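Local coordinates for type VII secretion system protein EssB (Staphylococcus aureus, PDB 4ANN) that is a membrane component of the type VII (Ess) secretion machinery, probably required for secretion of EsxA and EsxB, and is represented here by its cytoplasmic part, at residues F34-M37 with Y38-E41; T70-D73 with N74-F78; R85-L88 with N89-N92; F103-P107 with D108-F112; E179-T182 with L183-T187. One frame throughout, in Å; residues are numbered along the deposited sequence. Where two conformers were deposited one is given.

Interaction 1 (F34-M37 with Y38-E41)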
loop_
_atom_site.group_PDB
_atom_site.type_symbol
_atom_site.label_atom_id
_atom_site.label_comp_id
_atom_site.label_asym_id
_atom_site.label_seq_id
_atom_site.Cartn_x
_atom_site.Cartn_y
_atom_site.Cartn_z
ATOM N N PHE A 34 12.657 -12.825 -18.219
ATOM C CA PHE A 34 12.087 -13.974 -17.493
ATOM C C PHE A 34 12.868 -14.337 -16.235
ATOM O O PHE A 34 12.275 -14.714 -15.218
ATOM C CB PHE A 34 11.995 -15.155 -18.465
ATOM C CG PHE A 34 10.773 -15.158 -19.402
ATOM C CD1 PHE A 34 10.076 -14.048 -19.747
ATOM C CD2 PHE A 34 10.316 -16.327 -19.945
ATOM C CE1 PHE A 34 8.988 -14.144 -20.616
ATOM C CE2 PHE A 34 9.269 -16.486 -20.808
ATOM C CZ PHE A 34 8.585 -15.328 -21.139
ATOM N N HIS A 35 14.214 -14.157 -16.330
ATOM C CA HIS A 35 15.115 -14.599 -15.282
ATOM C C HIS A 35 15.110 -13.632 -14.123
ATOM O O HIS A 35 15.817 -13.763 -13.137
ATOM C CB HIS A 35 16.580 -14.702 -15.742
ATOM C CG HIS A 35 17.149 -13.321 -15.908
ATOM N ND1 HIS A 35 17.991 -12.703 -15.039
ATOM C CD2 HIS A 35 16.920 -12.440 -16.916
ATOM C CE1 HIS A 35 18.277 -11.509 -15.510
ATOM N NE2 HIS A 35 17.643 -11.305 -16.645
ATOM N N LEU A 36 14.284 -12.596 -14.200
ATOM C CA LEU A 36 14.131 -11.736 -13.048
ATOM C C LEU A 36 12.877 -12.038 -12.274
ATOM O O LEU A 36 12.676 -11.467 -11.211
ATOM C CB LEU A 36 14.118 -10.283 -13.529
ATOM C CG LEU A 36 15.434 -9.901 -14.188
ATOM C CD1 LEU A 36 15.292 -8.579 -14.894
ATOM C CD2 LEU A 36 16.556 -9.849 -13.120
ATOM N N MET A 37 11.999 -12.918 -12.819
ATOM C CA MET A 37 10.698 -13.104 -12.139
ATOM C C MET A 37 10.878 -13.689 -10.742
ATOM O O MET A 37 10.034 -13.504 -9.860
ATOM C CB MET A 37 9.781 -13.916 -13.042
ATOM C CG MET A 37 9.361 -13.213 -14.323
ATOM S SD MET A 37 8.189 -11.840 -14.143
ATOM C CE MET A 37 9.294 -10.462 -14.163
ATOM N N TYR A 38 11.970 -14.395 -10.489
ATOM C CA TYR A 38 12.260 -14.939 -9.152
ATOM C C TYR A 38 12.295 -13.815 -8.116
ATOM O O TYR A 38 12.068 -14.057 -6.936
ATOM C CB TYR A 38 13.594 -15.720 -9.169
ATOM C CG TYR A 38 14.810 -14.850 -8.995
ATOM C CD1 TYR A 38 15.325 -14.201 -10.126
ATOM C CD2 TYR A 38 15.445 -14.645 -7.759
ATOM C CE1 TYR A 38 16.424 -13.361 -10.068
ATOM C CE2 TYR A 38 16.550 -13.814 -7.674
ATOM C CZ TYR A 38 17.008 -13.204 -8.824
ATOM O OH TYR A 38 18.112 -12.402 -8.694
ATOM N N LEU A 39 12.597 -12.568 -8.518
ATOM C CA LEU A 39 12.609 -11.453 -7.532
ATOM C C LEU A 39 11.250 -11.280 -6.929
ATOM O O LEU A 39 11.135 -10.703 -5.795
ATOM C CB LEU A 39 13.073 -10.168 -8.181
ATOM C CG LEU A 39 14.539 -10.196 -8.639
ATOM C CD1 LEU A 39 14.905 -8.925 -9.391
ATOM C CD2 LEU A 39 15.508 -10.467 -7.502
ATOM N N LEU A 40 10.171 -11.674 -7.607
ATOM C CA LEU A 40 8.832 -11.481 -7.060
ATOM C C LEU A 40 8.564 -12.434 -5.916
ATOM O O LEU A 40 7.566 -12.214 -5.191
ATOM C CB LEU A 40 7.816 -11.661 -8.159
ATOM C CG LEU A 40 7.888 -10.668 -9.300
ATOM C CD1 LEU A 40 6.798 -10.910 -10.353
ATOM C CD2 LEU A 40 7.783 -9.229 -8.778
ATOM N N GLU A 41 9.387 -13.453 -5.703
ATOM C CA GLU A 41 9.209 -14.346 -4.584
ATOM C C GLU A 41 10.358 -14.250 -3.590
ATOM O O GLU A 41 10.366 -14.978 -2.598
ATOM C CB GLU A 41 8.971 -15.812 -5.007
ATOM C CG GLU A 41 10.197 -16.441 -5.654
ATOM C CD GLU A 41 10.047 -17.899 -5.973
ATOM O OE1 GLU A 41 9.065 -18.568 -5.589
ATOM O OE2 GLU A 41 10.999 -18.417 -6.644
HETATM O O HOH W 1 13.153 -15.798 -12.760
#
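Leu36 and Met37 each offer a backbone oxygen to the residue three places on, and these two bonds wind the chain from 34-37 into 38-41. Leu39 N donates to Leu36 O at 2.9 Å, and Leu40 N to Met37 O at 2.9 Å. A water continues the polar work on the outer side, giving a proton to Phe34 O (2.8 Å) and taking one from Tyr38 N (2.9 Å).

Edge contact comes next. The Tyr38 ring turns its CD1-CE1 rim to His35 O, which lies in the ring plane 3.1 Å from CD1. That placement follows from chi1 of 84°, which sets CG between the backbone N and the carbonyl carbon and lays the ring back along the preceding turn.

Apolar contacts run on the other flanks. Leu36 and Leu39 lie side by side, CD2 to CD1 at 4.2 Å, while in one of its two conformers Met37 bends at chi2 and chi3 to set SD beside Leu40 CD1 (4.1 Å). Met37 and Leu40 then rest on Phe59, Ile61 and Leu125, and Tyr101 OH bonds to Leu39 O. Residues 38-40 are thus part of an amphipathic 3-10 segment: Tyr38 is exposed, Met37, Leu39 and Leu40 are buried, and Met37 and Leu40 pack against strands 58-63 and 124-125.

Interaction 2 (T70-D73 with N74-F78)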
loop_
_atom_site.group_PDB
_atom_site.type_symbol
_atom_site.label_atom_id
_atom_site.label_comp_id
_atom_site.label_asym_id
_atom_site.label_seq_id
_atom_site.Cartn_x
_atom_site.Cartn_y
_atom_site.Cartn_z
ATOM N N THR A 70 -1.172 -8.146 9.906
ATOM C CA THR A 70 -2.468 -7.569 10.240
ATOM C C THR A 70 -2.957 -6.713 9.110
ATOM O O THR A 70 -2.299 -5.741 8.738
ATOM C CB THR A 70 -2.318 -6.717 11.521
ATOM O OG1 THR A 70 -1.949 -7.566 12.601
ATOM C CG2 THR A 70 -3.569 -5.981 11.891
ATOM N N PRO A 71 -4.104 -7.008 8.499
ATOM C CA PRO A 71 -4.614 -6.134 7.428
ATOM C C PRO A 71 -4.868 -4.727 7.903
ATOM O O PRO A 71 -5.309 -4.509 9.053
ATOM C CB PRO A 71 -5.947 -6.800 7.031
ATOM C CG PRO A 71 -5.780 -8.208 7.491
ATOM C CD PRO A 71 -4.982 -8.167 8.744
ATOM N N PHE A 72 -4.703 -3.760 7.019
ATOM C CA PHE A 72 -4.986 -2.351 7.326
ATOM C C PHE A 72 -6.342 -2.168 8.009
ATOM O O PHE A 72 -6.455 -1.411 8.949
ATOM C CB PHE A 72 -4.883 -1.513 6.059
ATOM C CG PHE A 72 -5.517 -0.147 6.198
ATOM C CD1 PHE A 72 -4.843 0.892 6.836
ATOM C CD2 PHE A 72 -6.799 0.081 5.750
ATOM C CE1 PHE A 72 -5.461 2.127 7.030
ATOM C CE2 PHE A 72 -7.409 1.327 5.954
ATOM C CZ PHE A 72 -6.743 2.323 6.585
ATOM N N ASP A 73 -7.391 -2.780 7.461
ATOM C CA ASP A 73 -8.708 -2.476 7.977
ATOM C C ASP A 73 -8.891 -2.842 9.437
ATOM O O ASP A 73 -9.828 -2.351 10.082
ATOM C CB ASP A 73 -9.797 -3.176 7.162
ATOM C CG ASP A 73 -10.060 -2.550 5.809
ATOM O OD1 ASP A 73 -9.708 -1.413 5.554
ATOM O OD2 ASP A 73 -10.713 -3.321 5.030
ATOM N N ASN A 74 -8.013 -3.700 9.975
ATOM C CA ASN A 74 -8.114 -4.042 11.405
ATOM C C ASN A 74 -7.800 -2.882 12.314
ATOM O O ASN A 74 -8.156 -2.903 13.495
ATOM C CB ASN A 74 -7.126 -5.206 11.711
ATOM C CG ASN A 74 -7.568 -6.506 11.137
ATOM O OD1 ASN A 74 -8.262 -6.577 10.080
ATOM N ND2 ASN A 74 -7.129 -7.564 11.797
ATOM N N ILE A 75 -7.107 -1.841 11.841
ATOM C CA ILE A 75 -6.699 -0.758 12.720
ATOM C C ILE A 75 -7.843 0.220 13.036
ATOM O O ILE A 75 -7.705 1.067 13.890
ATOM C CB ILE A 75 -5.483 0.029 12.197
ATOM C CG1 ILE A 75 -5.776 1.028 11.112
ATOM C CG2 ILE A 75 -4.347 -0.927 11.803
ATOM C CD1 ILE A 75 -4.587 1.941 10.786
ATOM N N LYS A 76 -8.968 0.103 12.344
ATOM C CA LYS A 76 -10.039 1.082 12.483
ATOM C C LYS A 76 -10.646 1.105 13.871
ATOM O O LYS A 76 -11.161 2.141 14.300
ATOM C CB LYS A 76 -11.116 0.834 11.431
ATOM C CG LYS A 76 -10.617 0.999 10.016
ATOM C CD LYS A 76 -11.640 0.761 8.932
ATOM C CE LYS A 76 -11.114 0.910 7.556
ATOM N NZ LYS A 76 -12.148 0.678 6.528
ATOM N N SER A 77 -10.573 -0.011 14.596
ATOM C CA SER A 77 -11.088 -0.123 15.928
ATOM C C SER A 77 -10.031 0.090 16.999
ATOM O O SER A 77 -10.339 -0.068 18.191
ATOM C CB SER A 77 -11.766 -1.512 16.113
ATOM O OG SER A 77 -10.924 -2.581 15.732
ATOM N N PHE A 78 -8.806 0.430 16.623
ATOM C CA PHE A 78 -7.740 0.673 17.599
ATOM C C PHE A 78 -7.978 1.922 18.396
ATOM O O PHE A 78 -8.655 2.865 17.975
ATOM C CB PHE A 78 -6.415 0.723 16.930
ATOM C CG PHE A 78 -5.779 -0.527 16.406
ATOM C CD1 PHE A 78 -6.417 -1.767 16.457
ATOM C CD2 PHE A 78 -4.506 -0.488 15.859
ATOM C CE1 PHE A 78 -5.790 -2.892 15.970
ATOM C CE2 PHE A 78 -3.877 -1.589 15.386
ATOM C CZ PHE A 78 -4.518 -2.798 15.430
HETATM O O HOH W 2 -10.647 0.830 4.161
HETATM O O HOH W 3 -11.101 -2.668 12.708
#
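Phe72 and Ile75 make the tight side of this turn. Ile75 N donates to Phe72 O at 3.0 Å and an almost straight 170°, and the Ile75 side chain folds back over the same carbonyl, CG1 3.3 Å from Phe72 O. Chi1 of 78° puts CG1 there, between its own N and carbonyl carbon, and carries CD1 on to the Phe72 ring, 3.9 Å from CE1. Leu110, Leu87 and Tyr86 close around the pair, while the Phe78 ring lays one face over Ile75 CA. On the adjoining flank, Asn74 N bonds to Pro71 O, and Thr70 CG2 presses on Asn74 CB at 3.6 Å.

The outer side is looser. In one of the two conformers of Asp73, its side chain and that of Lys76 lie alongside each other, pointing the same way, with the lysine chain fully extended. Their salt bridge, Asp73 OD1 to Lys76 NZ, is then a weak 3.4 Å, and a water joins the two ends more closely, 2.8 Å from Lys76 NZ. The backbone bond of Lys76 N to Asp73 O is likewise weak at 3.4 Å. A second water gives a proton to Asp73 O and is hydrogen-bonded to Ser77 OG, bridging the outer turn.

The chemistry is split: apolar contact and short 3-10 bonds fix the inner face, whereas the partly hydrated ion pair probably adds little rigidity.

Interaction 3 (R85-L88 with N89-N92)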
loop_
_atom_site.group_PDB
_atom_site.type_symbol
_atom_site.label_atom_id
_atom_site.label_comp_id
_atom_site.label_asym_id
_atom_site.label_seq_id
_atom_site.Cartn_x
_atom_site.Cartn_y
_atom_site.Cartn_z
ATOM N N ARG A 85 -0.064 5.615 15.545
ATOM C CA ARG A 85 1.265 5.023 15.392
ATOM C C ARG A 85 1.344 4.247 14.073
ATOM O O ARG A 85 2.312 4.378 13.306
ATOM C CB ARG A 85 1.608 4.173 16.579
ATOM C CG ARG A 85 3.002 3.584 16.502
ATOM C CD ARG A 85 3.455 2.951 17.804
ATOM N NE ARG A 85 2.748 1.723 18.185
ATOM C CZ ARG A 85 3.037 0.523 17.774
ATOM N NH1 ARG A 85 3.986 0.334 16.869
ATOM N NH2 ARG A 85 2.358 -0.505 18.248
ATOM N N TYR A 86 0.354 3.387 13.836
ATOM C CA TYR A 86 0.302 2.607 12.629
ATOM C C TYR A 86 0.214 3.499 11.400
ATOM O O TYR A 86 0.940 3.291 10.395
ATOM C CB TYR A 86 -0.871 1.628 12.661
ATOM C CG TYR A 86 -0.592 0.334 13.431
ATOM C CD1 TYR A 86 -0.169 0.294 14.750
ATOM C CD2 TYR A 86 -0.751 -0.902 12.795
ATOM C CE1 TYR A 86 0.074 -0.881 15.408
ATOM C CE2 TYR A 86 -0.509 -2.083 13.457
ATOM C CZ TYR A 86 -0.074 -2.080 14.770
ATOM O OH TYR A 86 0.192 -3.241 15.438
ATOM N N LEU A 87 -0.660 4.498 11.427
ATOM C CA LEU A 87 -0.798 5.413 10.291
ATOM C C LEU A 87 0.499 6.152 9.992
ATOM O O LEU A 87 0.880 6.277 8.818
ATOM C CB LEU A 87 -1.926 6.391 10.530
ATOM C CG LEU A 87 -3.343 5.858 10.464
ATOM C CD1 LEU A 87 -4.319 6.884 10.992
ATOM C CD2 LEU A 87 -3.688 5.437 9.060
ATOM N N LEU A 88 1.179 6.639 11.021
ATOM C CA LEU A 88 2.456 7.313 10.859
ATOM C C LEU A 88 3.472 6.388 10.226
ATOM O O LEU A 88 4.281 6.799 9.387
ATOM C CB LEU A 88 2.924 7.849 12.185
ATOM C CG LEU A 88 2.260 9.164 12.626
ATOM C CD1 LEU A 88 2.390 9.387 14.119
ATOM C CD2 LEU A 88 2.882 10.346 11.858
ATOM N N ASN A 89 3.457 5.121 10.612
ATOM C CA ASN A 89 4.440 4.175 10.078
ATOM C C ASN A 89 4.244 3.854 8.629
ATOM O O ASN A 89 5.195 3.345 7.998
ATOM C CB ASN A 89 4.449 2.889 10.908
ATOM C CG ASN A 89 5.088 3.046 12.292
ATOM O OD1 ASN A 89 5.814 3.999 12.549
ATOM N ND2 ASN A 89 4.827 2.083 13.141
ATOM N N ILE A 90 3.079 4.100 8.047
ATOM C CA ILE A 90 2.835 3.763 6.625
ATOM C C ILE A 90 3.875 4.398 5.727
ATOM O O ILE A 90 4.267 3.838 4.706
ATOM C CB ILE A 90 1.412 4.151 6.210
ATOM C CG1 ILE A 90 0.382 3.288 6.924
ATOM C CG2 ILE A 90 1.249 4.151 4.688
ATOM C CD1 ILE A 90 -1.061 3.741 6.745
ATOM N N LYS A 91 4.346 5.592 6.076
ATOM C CA LYS A 91 5.325 6.304 5.250
ATOM C C LYS A 91 6.592 5.506 5.047
ATOM O O LYS A 91 7.352 5.784 4.087
ATOM C CB LYS A 91 5.608 7.668 5.902
ATOM C CG LYS A 91 6.663 7.684 7.009
ATOM C CD LYS A 91 7.080 9.121 7.273
ATOM C CE LYS A 91 8.085 9.411 8.375
ATOM N NZ LYS A 91 8.661 10.793 8.213
ATOM N N ASN A 92 6.883 4.509 5.884
ATOM C CA ASN A 92 8.052 3.645 5.716
ATOM C C ASN A 92 8.035 2.884 4.381
ATOM O O ASN A 92 9.104 2.503 3.897
ATOM C CB ASN A 92 8.139 2.661 6.869
ATOM C CG ASN A 92 9.484 2.036 7.069
ATOM O OD1 ASN A 92 10.519 2.733 7.150
ATOM N ND2 ASN A 92 9.514 0.722 7.226
#
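The guanidinium of Arg85 and the amide of Asn89 are the flat groups at this last turn of helix 80-89, where alpha-helical winding tightens toward 3-10. Their planes are 69° apart and the amide nitrogen lies obliquely to the guanidinium, so the two do not stack. The nearest approach of the two side chains is Arg85 CG to Asn89 ND2, 4.1 Å. Each polar end is held elsewhere: Arg85 NE pairs with Glu82 and NH1 with Asp115 O, while Asn89 ND2 donates to Gly116 O. Tyr86, whose CB is directed away from 89-92, has its ring against Phe112, with planes at about 55°, and edge-to-face with Phe78.

Asn89 N still reaches four residues back, to Arg85 O at 3.0 Å. Ile90 N instead divides its proton between Leu87 O at 3.2 Å and, weakly, Tyr86 O. Both Ile90 and Leu87 are buried, and Tyr143, Leu110 and Phe112 border Ile90. Leu88 leaves on another side, toward Leu190 of helix 183-192. In one of its two conformers Lys91 brings CG to Leu88 O. Ile90 lies alongside Leu87, pointing the same way, with CD1 3.9 Å from Leu87 CD2.

Interaction 4 (F103-P107 with D108-F112)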
loop_
_atom_site.group_PDB
_atom_site.type_symbol
_atom_site.label_atom_id
_atom_site.label_comp_id
_atom_site.label_asym_id
_atom_site.label_seq_id
_atom_site.Cartn_x
_atom_site.Cartn_y
_atom_site.Cartn_z
ATOM N N PHE A 103 5.000 -0.902 -5.653
ATOM C CA PHE A 103 3.903 -1.347 -4.799
ATOM C C PHE A 103 2.689 -0.461 -5.044
ATOM O O PHE A 103 2.790 0.613 -5.643
ATOM C CB PHE A 103 4.290 -1.312 -3.306
ATOM C CG PHE A 103 4.444 0.086 -2.716
ATOM C CD1 PHE A 103 5.594 0.818 -2.960
ATOM C CD2 PHE A 103 3.457 0.668 -1.954
ATOM C CE1 PHE A 103 5.770 2.139 -2.460
ATOM C CE2 PHE A 103 3.595 1.971 -1.445
ATOM C CZ PHE A 103 4.769 2.685 -1.708
ATOM N N VAL A 104 1.549 -0.890 -4.538
ATOM C CA VAL A 104 0.296 -0.177 -4.580
ATOM C C VAL A 104 -0.105 0.167 -3.149
ATOM O O VAL A 104 -0.089 -0.718 -2.314
ATOM C CB VAL A 104 -0.795 -1.054 -5.221
ATOM C CG1 VAL A 104 -2.147 -0.387 -5.156
ATOM C CG2 VAL A 104 -0.365 -1.451 -6.637
ATOM N N LEU A 105 -0.493 1.398 -2.889
ATOM C CA LEU A 105 -0.963 1.822 -1.562
ATOM C C LEU A 105 -2.472 1.763 -1.541
ATOM O O LEU A 105 -3.158 2.596 -2.184
ATOM C CB LEU A 105 -0.468 3.197 -1.198
ATOM C CG LEU A 105 -0.774 3.617 0.220
ATOM C CD1 LEU A 105 -0.054 2.736 1.222
ATOM C CD2 LEU A 105 -0.423 5.081 0.453
ATOM N N ALA A 106 -3.077 0.807 -0.834
ATOM C CA ALA A 106 -4.522 0.633 -0.774
ATOM C C ALA A 106 -4.869 -0.314 0.349
ATOM O O ALA A 106 -4.007 -1.113 0.770
ATOM C CB ALA A 106 -5.070 0.025 -2.082
ATOM N N PRO A 107 -6.096 -0.298 0.839
ATOM C CA PRO A 107 -6.458 -1.179 1.988
ATOM C C PRO A 107 -6.155 -2.639 1.754
ATOM O O PRO A 107 -5.626 -3.310 2.652
ATOM C CB PRO A 107 -7.937 -0.897 2.185
ATOM C CG PRO A 107 -8.114 0.531 1.713
ATOM C CD PRO A 107 -7.190 0.645 0.540
ATOM N N ASP A 108 -6.478 -3.150 0.578
ATOM C CA ASP A 108 -6.296 -4.580 0.308
ATOM C C ASP A 108 -4.867 -4.928 -0.059
ATOM O O ASP A 108 -4.550 -6.095 -0.330
ATOM C CB ASP A 108 -7.250 -5.058 -0.786
ATOM C CG ASP A 108 -7.082 -4.399 -2.125
ATOM O OD1 ASP A 108 -6.398 -3.384 -2.296
ATOM O OD2 ASP A 108 -7.741 -4.906 -3.065
ATOM N N GLU A 109 -3.972 -3.955 -0.096
ATOM C CA GLU A 109 -2.584 -4.060 -0.420
ATOM C C GLU A 109 -1.673 -3.826 0.788
ATOM O O GLU A 109 -0.448 -3.950 0.626
ATOM C CB GLU A 109 -2.243 -3.081 -1.561
ATOM C CG GLU A 109 -2.823 -3.479 -2.878
ATOM C CD GLU A 109 -2.050 -4.621 -3.535
ATOM O OE1 GLU A 109 -0.941 -4.923 -3.072
ATOM O OE2 GLU A 109 -2.602 -5.191 -4.535
ATOM N N LEU A 110 -2.220 -3.456 1.909
ATOM C CA LEU A 110 -1.466 -2.981 3.036
ATOM C C LEU A 110 -1.742 -3.856 4.265
ATOM O O LEU A 110 -2.885 -4.054 4.674
ATOM C CB LEU A 110 -1.867 -1.532 3.356
ATOM C CG LEU A 110 -1.151 -0.896 4.534
ATOM C CD1 LEU A 110 0.347 -0.853 4.346
ATOM C CD2 LEU A 110 -1.690 0.534 4.735
ATOM N N PHE A 111 -0.652 -4.302 4.856
ATOM C CA PHE A 111 -0.633 -5.101 6.064
ATOM C C PHE A 111 0.395 -4.517 7.028
ATOM O O PHE A 111 1.219 -3.687 6.628
ATOM C CB PHE A 111 -0.265 -6.569 5.769
ATOM C CG PHE A 111 -1.247 -7.247 4.834
ATOM C CD1 PHE A 111 -1.198 -7.013 3.478
ATOM C CD2 PHE A 111 -2.207 -8.084 5.324
ATOM C CE1 PHE A 111 -2.078 -7.620 2.618
ATOM C CE2 PHE A 111 -3.114 -8.698 4.475
ATOM C CZ PHE A 111 -3.049 -8.460 3.115
ATOM N N PHE A 112 0.338 -4.951 8.279
ATOM C CA PHE A 112 1.285 -4.523 9.297
ATOM C C PHE A 112 1.903 -5.696 9.992
ATOM O O PHE A 112 1.242 -6.709 10.262
ATOM C CB PHE A 112 0.603 -3.614 10.335
ATOM C CG PHE A 112 0.151 -2.300 9.771
ATOM C CD1 PHE A 112 1.000 -1.232 9.708
ATOM C CD2 PHE A 112 -1.162 -2.142 9.299
ATOM C CE1 PHE A 112 0.590 0.014 9.217
ATOM C CE2 PHE A 112 -1.550 -0.898 8.828
ATOM C CZ PHE A 112 -0.707 0.167 8.768
HETATM O O HOH W 4 1.453 -3.427 -3.240
HETATM O O HOH W 5 -0.056 -0.939 0.389
HETATM O O HOH W 6 -5.026 -5.754 3.681
#
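Glu109 folds back on Val104 across a sharp reversal of the chain, and its side chain can be followed atom by atom. CB sits 3.3 Å from Val104 O and close to Ala106 O as well. CG packs on the valine methyl CG1 at 3.9 Å. A bend at chi2 (-77°) turns the chain there and brings CD over Val104 CB, 4.1 Å away. At the tip, OE2 is hydrogen-bonded to Thr122 OG1, and OE1 is 2.8 Å from a water that accepts from Val104 N.

The reversal is a type I beta turn, 106-109, with Pro107 and Asp108 at its corners, closed by Glu109 N to Ala106 O at 3.0 Å; Leu110 N then makes a weak bond to Pro107 O. Another water spans Pro107 O (2.7 Å) and Leu110 O, and a third links Val104 O to Glu109 O, weakly at the second. From here strand 110-112 sets out between strands 70-71 and 118-120.

Waters thus supply further donors to Val104 O, Pro107 O and Leu110 O. The two halves of Glu109 work differently: its methylenes pack on Val104, while its carboxylate bonds to Thr122 and so ties the turn to the loop after strand 118-120.

Interaction 5 (E179-T182 with L183-T187)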
loop_
_atom_site.group_PDB
_atom_site.type_symbol
_atom_site.label_atom_id
_atom_site.label_comp_id
_atom_site.label_asym_id
_atom_site.label_seq_id
_atom_site.Cartn_x
_atom_site.Cartn_y
_atom_site.Cartn_z
ATOM N N GLU A 179 -6.534 18.822 3.218
ATOM C CA GLU A 179 -5.830 20.054 2.901
ATOM C C GLU A 179 -4.337 19.957 3.140
ATOM O O GLU A 179 -3.622 20.881 2.698
ATOM C CB GLU A 179 -6.458 21.213 3.656
ATOM C CG GLU A 179 -7.837 21.531 3.049
ATOM C CD GLU A 179 -8.308 22.839 3.665
ATOM O OE1 GLU A 179 -7.523 23.293 4.527
ATOM O OE2 GLU A 179 -9.384 23.194 3.229
ATOM N N ALA A 180 -3.828 18.958 3.828
ATOM C CA ALA A 180 -2.370 18.888 4.083
ATOM C C ALA A 180 -1.622 18.976 2.803
ATOM O O ALA A 180 -1.872 18.217 1.852
ATOM C CB ALA A 180 -2.012 17.600 4.805
ATOM N N ALA A 181 -0.703 19.920 2.673
ATOM C CA ALA A 181 -0.253 20.278 1.346
ATOM C C ALA A 181 0.744 19.276 0.796
ATOM O O ALA A 181 0.806 19.218 -0.414
ATOM C CB ALA A 181 0.353 21.670 1.307
ATOM N N THR A 182 1.485 18.653 1.694
ATOM C CA THR A 182 2.568 17.752 1.311
ATOM C C THR A 182 2.562 16.568 2.283
ATOM O O THR A 182 1.941 16.585 3.341
ATOM C CB THR A 182 3.963 18.345 1.350
ATOM O OG1 THR A 182 4.193 18.646 2.710
ATOM C CG2 THR A 182 4.074 19.651 0.559
ATOM N N LEU A 183 3.331 15.548 1.910
ATOM C CA LEU A 183 3.508 14.408 2.770
ATOM C C LEU A 183 4.064 14.776 4.116
ATOM O O LEU A 183 3.583 14.340 5.178
ATOM C CB LEU A 183 4.393 13.418 2.025
ATOM C CG LEU A 183 4.739 12.130 2.673
ATOM C CD1 LEU A 183 3.510 11.346 3.026
ATOM C CD2 LEU A 183 5.603 11.204 1.779
ATOM N N ASP A 184 5.099 15.622 4.143
ATOM C CA ASP A 184 5.635 16.053 5.417
ATOM C C ASP A 184 4.615 16.766 6.288
ATOM O O ASP A 184 4.610 16.588 7.501
ATOM C CB ASP A 184 6.835 17.010 5.247
ATOM C CG ASP A 184 8.077 16.211 4.819
ATOM O OD1 ASP A 184 8.078 14.968 4.979
ATOM O OD2 ASP A 184 9.035 16.787 4.279
ATOM N N LEU A 185 3.740 17.586 5.789
ATOM C CA LEU A 185 2.715 18.315 6.498
ATOM C C LEU A 185 1.631 17.329 6.908
ATOM O O LEU A 185 1.067 17.536 7.991
ATOM C CB LEU A 185 2.150 19.514 5.735
ATOM C CG LEU A 185 3.137 20.682 5.552
ATOM C CD1 LEU A 185 2.689 21.635 4.475
ATOM C CD2 LEU A 185 3.332 21.369 6.883
ATOM N N LEU A 186 1.326 16.293 6.161
ATOM C CA LEU A 186 0.400 15.272 6.657
ATOM C C LEU A 186 1.003 14.581 7.869
ATOM O O LEU A 186 0.304 14.380 8.878
ATOM C CB LEU A 186 0.054 14.247 5.569
ATOM C CG LEU A 186 -0.869 13.146 5.991
ATOM C CD1 LEU A 186 -2.217 13.674 6.497
ATOM C CD2 LEU A 186 -1.104 12.158 4.844
ATOM N N THR A 187 2.271 14.221 7.808
ATOM C CA THR A 187 2.968 13.614 8.959
ATOM C C THR A 187 2.855 14.507 10.161
ATOM O O THR A 187 2.626 14.056 11.282
ATOM C CB THR A 187 4.469 13.429 8.587
ATOM O OG1 THR A 187 4.521 12.510 7.505
ATOM C CG2 THR A 187 5.205 12.894 9.817
#
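The backbone leaves helix 172-179 in an extended step at Ala180 and reaches Thr182 in a beta conformation, which gives way at once to helical values from Leu183 onward. Thr182 O takes the first regular helical bond, from Leu186 N at 2.9 Å. Short of that bond, the first-turn amides still need acceptors.

Thr182 supplies one from its side chain: OG1 accepts from Leu185 N at 3.3 Å, with an N-H...O angle of 163°. The threonine is therefore the N-cap of helix 183-192. Its chi1 of 64° swings OG1 in between its own N and carbonyl carbon, under the opening turn, where Leu185 CG also lies against it at 3.7 Å. An acceptor at this end is well placed to meet the partial positive charge expected of a helix N-terminus.

Apolar contacts flank the cap. Ala180 points its methyl at the helix and meets Leu186, CB to CB at 4.0 Å. Ala181 CB touches Leu185 CD1 at 3.9 Å on the solvent side, Leu185 itself being exposed. Leu186 and Leu183 pack on helix 136-151: Leu186 meets Leu140 and Tyr143, Leu183 meets Phe139 and Tyr143. Lys144 NZ bonds to Ala180 O, pinning the linker to the same helix.

Overall arrangement
Interactions 2, 3 and 4 form one connected group, with centres 12 to 13 Å apart. Interactions 2 and 4 share a sheet through Thr70 O to Phe112 N (2.8 Å). Interaction 3 reaches interaction 4 through Ile90 CG2 and Leu105 CD1, 4.0 Å apart, and interaction 2 where Leu87 CD2 meets Ile75 CD1 at 4.0 Å. Interaction 5 joins through Leu88 of interaction 3, which touches Thr187. Interaction 1 stands apart, its centre 36 Å from that of interaction 5 and its nearest atoms about 9 Å from interaction 4. All five lie in the YukC family region, which belongs to the protein-kinase clan, consistent with a kinase-like fold.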